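Local coordinates for RING finger protein unkempt homolog (PDB 5ELK) that binds RNA sequence-specifically through clustered CCCH zinc fingers and represses translation to shape the early morphology of cortical neurons, at residues P33-H36 / D40-R43; H48-S53 / R82-F87. All blocks are in the same frame, centred on the assembly; numbering follows the deposited sequence.

In the fold
This chain is the RNA-binding zinc finger 4-6 piece of a longer protein, and interactions 1 and 2 show how fingers poor in helix and strand combine a zinc site with side-chain contacts. Interaction 1, at the surface, joins two loop segments beside the first finger's zinc: a carboxylate grips the backbone and ring of a zinc-binding histidine, and aliphatic carbons cover a tyrosine. Interaction 2 is buried, joining a loop of the next finger to helix 82-86; a stacked carboxylate and tyrosine, a water and one weak amide bond link the two segments, and the helix carries residues that meet RNA. Their centres are 12 Å apart, bridged by residues 42-43, which also contact that helix.

Interaction 1. Residues P33-H36 / D40-R43; sequences PYYH and DRRR. With ZN (zinc ion), chain C.
Asp40 meets His36 through a single oxygen, OD2, which takes two hydrogen bonds from the same residue. The backbone N of His36 donates to OD2 at 3.1 Å, reaching its anti lone pair, while the ring ND1 donates at 3.0 Å along a nearly straight line (168°). OD2 lies almost in the imidazole plane, and the carboxylate is turned 34° from the ring. Because NE2 is bound to the zinc ion at 2.0 Å, ND1 is the nitrogen that carries the hydrogen, so both ring nitrogens of His36 are engaged. Cys19, Cys26 and Cys32 complete this CCCH site; Asp40 is placed as a second-shell group and would tend to fix the turn of the imidazole. Lys15 forms a salt bridge with the same OD2 and also donates to the carbonyl O of Tyr34. A carboxylate in this place would be expected to strengthen the donor character of the imidazole toward the metal, though the Lys15 salt bridge probably tempers this.

Beside this polar knot, Arg41 lays its aliphatic chain over one face of Tyr35, CG standing 3.9 Å from the ring centroid in a CH-pi contact and CD passing 3.8 Å from CZ. A bend at the third torsion of Arg41 (125°) carries the guanidinium past the ring, neither face-on nor edge-on to Tyr35 OH, and its charge is met by Asp74. The carbonyl O of Arg41 receives Thr81 OG1. Farther along, Arg42 touches Thr83 and Glu84 of helix 82-86 and donates to Leu11 O of helix 7-13, so segment 40-43 reaches both helices through this one side chain.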
loop_
_atom_site.group_PDB
_atom_site.type_symbol
_atom_site.label_atom_id
_atom_site.label_comp_id
_atom_site.label_asym_id
_atom_site.label_seq_id
_atom_site.Cartn_x
_atom_site.Cartn_y
_atom_site.Cartn_z
ATOM N N PRO A 33 -9.536 -1.809 0.438
ATOM C CA PRO A 33 -8.504 -1.723 1.482
ATOM C C PRO A 33 -8.123 -3.064 2.111
ATOM O O PRO A 33 -7.468 -3.087 3.155
ATOM C CB PRO A 33 -9.153 -0.816 2.526
ATOM C CG PRO A 33 -10.630 -1.104 2.395
ATOM C CD PRO A 33 -10.856 -1.362 0.928
ATOM N N TYR A 34 -8.515 -4.161 1.475
ATOM C CA TYR A 34 -8.172 -5.496 1.954
ATOM C C TYR A 34 -7.385 -6.188 0.847
ATOM O O TYR A 34 -7.410 -5.735 -0.298
ATOM C CB TYR A 34 -9.439 -6.264 2.337
ATOM C CG TYR A 34 -10.241 -5.579 3.436
ATOM C CD1 TYR A 34 -9.811 -5.603 4.757
ATOM C CD2 TYR A 34 -11.416 -4.894 3.147
ATOM C CE1 TYR A 34 -10.535 -4.969 5.763
ATOM C CE2 TYR A 34 -12.144 -4.260 4.147
ATOM C CZ TYR A 34 -11.700 -4.300 5.453
ATOM O OH TYR A 34 -12.427 -3.674 6.449
ATOM N N TYR A 35 -6.655 -7.251 1.182
ATOM C CA TYR A 35 -5.797 -7.897 0.191
ATOM C C TYR A 35 -6.434 -9.148 -0.374
ATOM O O TYR A 35 -7.207 -9.835 0.295
ATOM C CB TYR A 35 -4.390 -8.190 0.739
ATOM C CG TYR A 35 -4.279 -9.331 1.737
ATOM C CD1 TYR A 35 -4.319 -10.654 1.327
ATOM C CD2 TYR A 35 -4.087 -9.079 3.084
ATOM C CE1 TYR A 35 -4.199 -11.690 2.237
ATOM C CE2 TYR A 35 -3.969 -10.100 3.994
ATOM C CZ TYR A 35 -4.022 -11.403 3.572
ATOM O OH TYR A 35 -3.895 -12.416 4.500
ATOM N N HIS A 36 -6.094 -9.420 -1.628
ATOM C CA HIS A 36 -6.744 -10.456 -2.413
ATOM C C HIS A 36 -5.750 -11.546 -2.786
ATOM O O HIS A 36 -6.127 -12.688 -3.038
ATOM C CB HIS A 36 -7.347 -9.813 -3.658
ATOM C CG HIS A 36 -8.303 -8.704 -3.349
ATOM N ND1 HIS A 36 -7.892 -7.464 -2.899
ATOM C CD2 HIS A 36 -9.654 -8.652 -3.397
ATOM C CE1 HIS A 36 -8.947 -6.700 -2.699
ATOM N NE2 HIS A 36 -10.033 -7.394 -2.994
ATOM N N ASP A 40 -0.537 -8.428 -3.250
ATOM C CA ASP A 40 -1.409 -7.313 -2.876
ATOM C C ASP A 40 -1.286 -7.097 -1.369
ATOM O O ASP A 40 -1.694 -6.066 -0.822
ATOM C CB ASP A 40 -2.852 -7.705 -3.229
ATOM C CG ASP A 40 -3.810 -6.545 -3.194
ATOM O OD1 ASP A 40 -3.403 -5.418 -3.526
ATOM O OD2 ASP A 40 -4.990 -6.769 -2.849
ATOM N N ARG A 41 -0.702 -8.086 -0.701
ATOM C CA ARG A 41 -0.670 -8.129 0.747
ATOM C C ARG A 41 0.319 -7.130 1.315
ATOM O O ARG A 41 1.301 -6.760 0.670
ATOM C CB ARG A 41 -0.307 -9.537 1.212
ATOM C CG ARG A 41 -0.268 -9.707 2.711
ATOM C CD ARG A 41 -0.232 -11.173 3.076
ATOM N NE ARG A 41 0.906 -11.491 3.930
ATOM C CZ ARG A 41 0.917 -11.330 5.247
ATOM N NH1 ARG A 41 -0.148 -10.842 5.874
ATOM N NH2 ARG A 41 1.996 -11.651 5.942
ATOM N N ARG A 42 0.049 -6.710 2.540
ATOM C CA ARG A 42 0.894 -5.759 3.236
ATOM C C ARG A 42 1.031 -6.170 4.698
ATOM O O ARG A 42 0.038 -6.304 5.411
ATOM C CB ARG A 42 0.282 -4.356 3.127
ATOM C CG ARG A 42 0.938 -3.305 3.978
ATOM C CD ARG A 42 0.662 -1.923 3.421
ATOM N NE ARG A 42 1.251 -0.861 4.232
ATOM C CZ ARG A 42 0.628 -0.254 5.236
ATOM N NH1 ARG A 42 -0.607 -0.602 5.563
ATOM N NH2 ARG A 42 1.236 0.709 5.912
ATOM N N ARG A 43 2.261 -6.387 5.143
ATOM C CA ARG A 43 2.510 -6.586 6.561
ATOM C C ARG A 43 2.314 -5.255 7.277
ATOM O O ARG A 43 2.841 -4.224 6.853
ATOM C CB ARG A 43 3.918 -7.124 6.791
ATOM C CG ARG A 43 4.145 -8.502 6.182
ATOM C CD ARG A 43 5.623 -8.844 6.106
ATOM N NE ARG A 43 6.319 -8.009 5.133
ATOM C CZ ARG A 43 7.641 -7.913 5.030
ATOM N NH1 ARG A 43 8.427 -8.597 5.841
ATOM N NH2 ARG A 43 8.176 -7.125 4.117
HETATM ZN ZN ZN C . -11.610 -6.781 -1.891
#

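Interaction 2. Residues H48-S53 / R82-F87; sequences HKYRSS and RTEQQF. With nucleotides of chain B.
Tyr50 and Glu84 meet flat to flat, the carboxylate stacked on the phenol ring with planes 16° apart. OE1 sits 3.9 Å above the ring plane, offset toward its rim, and OE2 passes 3.6 Å from Tyr50 OH without bonding to it. A water 2.8 Å from Tyr50 OH donates to it and to Glu84 O, while the hydroxyl itself donates to Arg43 O. Gln85 runs extended from a CG anti to its backbone N (chi1 -176°), and its NE2 makes a weak hydrogen bond to Ser52 O at 3.4 Å. These contacts tie the loop entering a CCCH finger to the short helix that follows its zinc-binding His80. From that helix Gln86 NE2 donates to O2 of U3 of chain B at 2.8 Å and 163°, and Phe87, just past its end, turns its ring edge to G5 of chain B. Arg82 places CD 3.2 Å from O4' of G5, its guanidinium face over C5' and OP1 of A4 of chain B near its plane; with an alanine here, the G5 sugar would probably lose this packing and the A4 phosphate a nearby positive charge. Farther out, Arg43 probably positions the first pair, adding a salt bridge from NH2 to Glu84 OE1, and Tyr14 stacks on Phe87.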
loop_
_atom_site.group_PDB
_atom_site.type_symbol
_atom_site.label_atom_id
_atom_site.label_comp_id
_atom_site.label_asym_id
_atom_site.label_seq_id
_atom_site.Cartn_x
_atom_site.Cartn_y
_atom_site.Cartn_z
ATOM N N HIS A 48 5.533 -5.592 11.984
ATOM C CA HIS A 48 6.748 -5.954 11.270
ATOM C C HIS A 48 7.480 -4.693 10.879
ATOM O O HIS A 48 6.921 -3.812 10.220
ATOM C CB HIS A 48 6.418 -6.788 10.036
ATOM C CG HIS A 48 5.658 -8.032 10.349
ATOM N ND1 HIS A 48 4.283 -8.102 10.283
ATOM C CD2 HIS A 48 6.078 -9.256 10.753
ATOM C CE1 HIS A 48 3.890 -9.318 10.619
ATOM N NE2 HIS A 48 4.960 -10.036 10.911
ATOM N N LYS A 49 8.736 -4.607 11.299
ATOM C CA LYS A 49 9.553 -3.446 11.006
ATOM C C LYS A 49 10.414 -3.751 9.801
ATOM O O LYS A 49 11.318 -4.584 9.868
ATOM C CB LYS A 49 10.430 -3.092 12.207
ATOM C CG LYS A 49 10.113 -1.731 12.816
ATOM C CD LYS A 49 9.298 -1.835 14.095
ATOM C CE LYS A 49 7.855 -1.361 13.920
ATOM N NZ LYS A 49 7.725 0.129 13.849
ATOM N N TYR A 50 10.109 -3.096 8.690
ATOM C CA TYR A 50 10.898 -3.256 7.486
ATOM C C TYR A 50 11.186 -1.913 6.840
ATOM O O TYR A 50 10.463 -0.944 7.046
ATOM C CB TYR A 50 10.195 -4.192 6.498
ATOM C CG TYR A 50 8.734 -3.862 6.235
ATOM C CD1 TYR A 50 8.367 -2.998 5.210
ATOM C CD2 TYR A 50 7.726 -4.431 6.994
ATOM C CE1 TYR A 50 7.044 -2.711 4.960
ATOM C CE2 TYR A 50 6.404 -4.144 6.747
ATOM C CZ TYR A 50 6.066 -3.286 5.735
ATOM O OH TYR A 50 4.739 -3.009 5.502
ATOM N N ARG A 51 12.267 -1.878 6.071
ATOM C CA ARG A 51 12.715 -0.672 5.397
ATOM C C ARG A 51 11.869 -0.393 4.149
ATOM O O ARG A 51 11.190 -1.288 3.633
ATOM C CB ARG A 51 14.207 -0.808 5.043
ATOM C CG ARG A 51 15.213 -0.284 6.095
ATOM C CD ARG A 51 14.748 -0.436 7.557
ATOM N NE ARG A 51 15.555 -1.388 8.314
ATOM C CZ ARG A 51 15.155 -1.997 9.430
ATOM N NH1 ARG A 51 13.950 -1.779 9.938
ATOM N NH2 ARG A 51 15.967 -2.846 10.037
ATOM N N SER A 52 11.903 0.854 3.680
ATOM C CA SER A 52 11.164 1.245 2.484
ATOM C C SER A 52 11.667 0.526 1.231
ATOM O O SER A 52 10.914 0.321 0.285
ATOM C CB SER A 52 11.252 2.759 2.262
ATOM O OG SER A 52 12.600 3.180 2.157
ATOM N N SER A 53 12.937 0.142 1.227
ATOM C CA SER A 53 13.566 -0.402 0.025
ATOM C C SER A 53 12.995 -1.783 -0.346
ATOM O O SER A 53 12.667 -2.573 0.538
ATOM C CB SER A 53 15.081 -0.494 0.221
ATOM O OG SER A 53 15.391 -0.996 1.503
ATOM N N ARG A 82 4.550 -3.963 -3.719
ATOM C CA ARG A 82 4.530 -2.570 -4.104
ATOM C C ARG A 82 3.672 -1.822 -3.099
ATOM O O ARG A 82 3.957 -0.677 -2.724
ATOM C CB ARG A 82 3.950 -2.436 -5.509
ATOM C CG ARG A 82 3.663 -1.007 -5.951
ATOM C CD ARG A 82 3.060 -0.989 -7.347
ATOM N NE ARG A 82 4.032 -1.379 -8.368
ATOM C CZ ARG A 82 3.906 -2.424 -9.186
ATOM N NH1 ARG A 82 2.838 -3.216 -9.143
ATOM N NH2 ARG A 82 4.861 -2.679 -10.066
ATOM N N THR A 83 2.627 -2.490 -2.636
ATOM C CA THR A 83 1.770 -1.885 -1.640
ATOM C C THR A 83 2.531 -1.609 -0.352
ATOM O O THR A 83 2.333 -0.565 0.276
ATOM C CB THR A 83 0.562 -2.758 -1.338
ATOM O OG1 THR A 83 -0.099 -3.074 -2.568
ATOM C CG2 THR A 83 -0.393 -2.018 -0.417
ATOM N N GLU A 84 3.397 -2.538 0.044
ATOM C CA GLU A 84 4.174 -2.365 1.265
ATOM C C GLU A 84 5.096 -1.170 1.158
ATOM O O GLU A 84 5.384 -0.497 2.146
ATOM C CB GLU A 84 4.994 -3.610 1.579
ATOM C CG GLU A 84 4.190 -4.670 2.281
ATOM C CD GLU A 84 5.043 -5.675 3.008
ATOM O OE1 GLU A 84 6.223 -5.860 2.640
ATOM O OE2 GLU A 84 4.527 -6.268 3.970
ATOM N N GLN A 85 5.566 -0.906 -0.048
ATOM C CA GLN A 85 6.462 0.215 -0.254
ATOM C C GLN A 85 5.689 1.541 -0.335
ATOM O O GLN A 85 6.040 2.516 0.325
ATOM C CB GLN A 85 7.268 -0.001 -1.526
ATOM C CG GLN A 85 8.296 1.070 -1.787
ATOM C CD GLN A 85 9.074 0.832 -3.058
ATOM O OE1 GLN A 85 8.499 0.538 -4.104
ATOM N NE2 GLN A 85 10.392 0.961 -2.979
ATOM N N GLN A 86 4.640 1.567 -1.147
ATOM C CA GLN A 86 3.891 2.793 -1.381
ATOM C C GLN A 86 3.259 3.303 -0.094
ATOM O O GLN A 86 3.139 4.510 0.107
ATOM C CB GLN A 86 2.824 2.576 -2.452
ATOM C CG GLN A 86 3.391 2.433 -3.860
ATOM C CD GLN A 86 2.377 2.733 -4.940
ATOM O OE1 GLN A 86 1.796 1.827 -5.530
ATOM N NE2 GLN A 86 2.156 4.016 -5.208
ATOM N N PHE A 87 2.905 2.381 0.794
ATOM C CA PHE A 87 2.270 2.739 2.051
ATOM C C PHE A 87 3.226 2.552 3.211
ATOM O O PHE A 87 2.809 2.335 4.347
ATOM C CB PHE A 87 1.008 1.912 2.235
ATOM C CG PHE A 87 -0.056 2.242 1.238
ATOM C CD1 PHE A 87 -0.064 1.645 -0.002
ATOM C CD2 PHE A 87 -1.027 3.184 1.525
ATOM C CE1 PHE A 87 -1.029 1.959 -0.923
ATOM C CE2 PHE A 87 -1.997 3.497 0.602
ATOM C CZ PHE A 87 -1.999 2.887 -0.619
ATOM P P G B 5 1.448 2.350 -12.188
ATOM O OP1 G B 5 2.677 1.734 -12.759
ATOM O OP2 G B 5 0.472 2.993 -13.108
ATOM O "O5'" G B 5 0.618 1.277 -11.350
ATOM C "C5'" G B 5 1.263 0.181 -10.714
ATOM C "C4'" G B 5 0.378 -0.453 -9.668
ATOM O "O4'" G B 5 0.360 0.389 -8.483
ATOM C "C3'" G B 5 -1.086 -0.657 -10.074
ATOM O "O3'" G B 5 -1.580 -1.870 -9.506
ATOM C "C2'" G B 5 -1.787 0.530 -9.421
ATOM O "O2'" G B 5 -3.158 0.321 -9.135
ATOM C "C1'" G B 5 -0.972 0.708 -8.141
ATOM N N9 G B 5 -0.995 2.073 -7.604
ATOM C C8 G B 5 -0.449 3.197 -8.179
ATOM N N7 G B 5 -0.628 4.267 -7.460
ATOM C C5 G B 5 -1.338 3.830 -6.350
ATOM C C6 G B 5 -1.818 4.548 -5.223
ATOM O O6 G B 5 -1.713 5.750 -4.980
ATOM N N1 G B 5 -2.490 3.728 -4.327
ATOM C C2 G B 5 -2.663 2.374 -4.492
ATOM N N2 G B 5 -3.333 1.750 -3.513
ATOM N N3 G B 5 -2.219 1.688 -5.535
ATOM C C4 G B 5 -1.569 2.475 -6.419
ATOM P P U B 3 11.024 6.205 -4.500
ATOM O OP1 U B 3 10.896 7.061 -5.702
ATOM O OP2 U B 3 11.613 6.727 -3.240
ATOM O "O5'" U B 3 9.562 5.687 -4.156
ATOM C "C5'" U B 3 9.308 4.307 -3.942
ATOM C "C4'" U B 3 7.960 3.920 -4.487
ATOM O "O4'" U B 3 6.922 4.558 -3.686
ATOM C "C3'" U B 3 7.710 4.358 -5.927
ATOM O "O3'" U B 3 6.835 3.416 -6.555
ATOM C "C2'" U B 3 6.982 5.685 -5.738
ATOM O "O2'" U B 3 6.216 6.104 -6.847
ATOM C "C1'" U B 3 6.113 5.367 -4.521
ATOM N N1 U B 3 5.657 6.545 -3.759
ATOM C C2 U B 3 4.358 6.547 -3.259
ATOM O O2 U B 3 3.577 5.616 -3.407
ATOM N N3 U B 3 3.990 7.681 -2.565
ATOM C C4 U B 3 4.760 8.799 -2.334
ATOM O O4 U B 3 4.286 9.746 -1.698
ATOM C C5 U B 3 6.083 8.717 -2.884
ATOM C C6 U B 3 6.480 7.629 -3.561
ATOM P P A B 4 6.854 3.220 -8.153
ATOM O OP1 A B 4 6.906 1.762 -8.456
ATOM O OP2 A B 4 7.902 4.137 -8.672
ATOM O "O5'" A B 4 5.445 3.778 -8.657
ATOM C "C5'" A B 4 4.234 3.121 -8.302
ATOM C "C4'" A B 4 3.040 3.639 -9.074
ATOM O "O4'" A B 4 2.761 5.024 -8.717
ATOM C "C3'" A B 4 3.144 3.618 -10.600
ATOM O "O3'" A B 4 1.820 3.456 -11.092
ATOM C "C2'" A B 4 3.575 5.046 -10.914
ATOM O "O2'" A B 4 3.310 5.457 -12.242
ATOM C "C1'" A B 4 2.738 5.818 -9.896
ATOM N N9 A B 4 3.234 7.150 -9.548
ATOM C C8 A B 4 4.536 7.539 -9.360
ATOM N N7 A B 4 4.658 8.795 -9.003
ATOM C C5 A B 4 3.354 9.273 -8.939
ATOM C C6 A B 4 2.828 10.541 -8.609
ATOM N N6 A B 4 3.585 11.589 -8.281
ATOM N N1 A B 4 1.478 10.686 -8.632
ATOM C C2 A B 4 0.726 9.616 -8.962
ATOM N N3 A B 4 1.107 8.374 -9.288
ATOM C C4 A B 4 2.456 8.261 -9.261
HETATM O O HOH W 1 4.181 -0.485 4.354
#